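Local coordinates for protein PfEMP1 variant 1 of strain MC (Plasmodium falciparum, PDB 5LGD) that probably binds receptors on the surface of host cells as part of a large parasite surface protein, of which this chain is a DBL-domain piece, at residues Phe85-Thr88 against Leu89-Asp93. Numbering follows the deposited sequence.
Sequences FLQT and LLMKD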
# COMPACT_ATOMS: atom_id res chain seq x y z
N PHE B 85 -17.06 -15.29 3.06
CA PHE B 85 -17.28 -13.96 2.56
C PHE B 85 -18.76 -13.60 2.72
O PHE B 85 -19.07 -12.62 3.39
CB PHE B 85 -16.77 -13.86 1.10
CG PHE B 85 -16.82 -12.53 0.38
CD1 PHE B 85 -17.12 -11.35 1.08
CD2 PHE B 85 -16.60 -12.45 -0.98
CE1 PHE B 85 -17.16 -10.13 0.42
CE2 PHE B 85 -16.66 -11.22 -1.64
CZ PHE B 85 -16.94 -10.08 -0.94
N LEU B 86 -19.65 -14.45 2.18
CA LEU B 86 -21.11 -14.34 2.25
C LEU B 86 -21.61 -14.27 3.71
O LEU B 86 -22.48 -13.47 4.03
CB LEU B 86 -21.72 -15.60 1.60
CG LEU B 86 -22.66 -15.45 0.39
CD1 LEU B 86 -23.50 -16.66 0.22
CD2 LEU B 86 -23.60 -14.24 0.53
N GLN B 87 -21.07 -15.17 4.56
CA GLN B 87 -21.42 -15.26 5.96
C GLN B 87 -21.08 -14.00 6.70
O GLN B 87 -21.94 -13.51 7.42
CB GLN B 87 -20.77 -16.48 6.59
CG GLN B 87 -21.21 -16.77 8.01
CD GLN B 87 -21.00 -18.22 8.31
OE1 GLN B 87 -21.96 -18.97 8.46
NE2 GLN B 87 -19.75 -18.65 8.31
N THR B 88 -19.87 -13.43 6.50
CA THR B 88 -19.45 -12.16 7.13
C THR B 88 -20.44 -11.05 6.74
O THR B 88 -20.92 -10.31 7.58
CB THR B 88 -18.01 -11.80 6.68
OG1 THR B 88 -17.13 -12.84 7.06
CG2 THR B 88 -17.51 -10.46 7.25
N LEU B 89 -20.74 -10.96 5.44
CA LEU B 89 -21.60 -9.94 4.84
C LEU B 89 -23.04 -9.90 5.39
O LEU B 89 -23.67 -8.83 5.50
CB LEU B 89 -21.59 -10.24 3.34
CG LEU B 89 -21.83 -9.14 2.31
CD1 LEU B 89 -20.93 -7.87 2.53
CD2 LEU B 89 -21.64 -9.74 0.91
N LEU B 90 -23.54 -11.08 5.77
CA LEU B 90 -24.91 -11.26 6.22
C LEU B 90 -25.07 -11.44 7.72
O LEU B 90 -26.20 -11.56 8.17
CB LEU B 90 -25.57 -12.41 5.43
CG LEU B 90 -25.68 -12.14 3.94
CD1 LEU B 90 -26.07 -13.37 3.17
CD2 LEU B 90 -26.65 -10.98 3.65
N MET B 91 -23.97 -11.38 8.50
CA MET B 91 -24.05 -11.40 9.97
C MET B 91 -24.99 -10.25 10.35
O MET B 91 -24.99 -9.21 9.68
CB MET B 91 -22.66 -11.18 10.60
CG MET B 91 -21.74 -12.40 10.51
SD MET B 91 -22.49 -13.92 11.17
CE MET B 91 -22.44 -13.58 12.99
N LYS B 92 -25.88 -10.49 11.33
CA LYS B 92 -26.92 -9.54 11.75
C LYS B 92 -26.49 -8.05 11.82
O LYS B 92 -27.13 -7.23 11.16
CB LYS B 92 -27.56 -9.98 13.09
CG LYS B 92 -28.71 -9.07 13.54
CD LYS B 92 -29.29 -9.50 14.90
CE LYS B 92 -28.42 -9.18 16.10
NZ LYS B 92 -28.32 -7.71 16.35
N ASP B 93 -25.44 -7.69 12.60
CA ASP B 93 -25.04 -6.29 12.77
C ASP B 93 -24.60 -5.61 11.48
O ASP B 93 -25.00 -4.47 11.24
CB ASP B 93 -24.00 -6.09 13.86
CG ASP B 93 -24.36 -6.58 15.27
OD1 ASP B 93 -25.57 -6.55 15.63
OD2 ASP B 93 -23.44 -6.95 16.02
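Leu-89 N donates to Phe-85 O at 3.1 Å, a nearly straight bond (162° at the hydrogen) that closes a regular helical turn. One residue on, the pattern slackens: Leu-90 N divides itself between Leu-86 O at 3.1 Å and Gln-87 O at 3.3 Å, both weak. Met-91 N then makes a long, weak bond of 3.4 Å to Thr-88 O, three residues back.

Among the apolar groups, Leu-86 and Leu-90 lie side by side and point the same way, CD2 of Leu-86 resting 3.7 Å from CD1 of Leu-90. Leu-86 and Leu-89 both touch Phe-70 of helix 45-70, Leu-90 touches Trp-63 of the same helix, and Leu-89 also packs on Trp-12 of helix 7-29. The ring of Phe-85 meets those of Phe-70 and Trp-80, and both Phe-85 and Leu-89 also pack on aromatic side chains of the partner protein's chain.

CG of Met-91, set beside the backbone N by a chi1 of -75°, lies 3.3 Å from Gln-87 O; beyond it the side chain bends at chi2 and chi3 and its end leads away from 85-88. The hydroxyl of Thr-88 is instead held by Asp-84 O within the same helix.

Met-91 takes an extended backbone (psi 138°), and the whole arrangement is a short junction between helix 82-90 and helix 92-103, with Met-91 at the N-cap position of the second, within the all-helical DBL-domain piece.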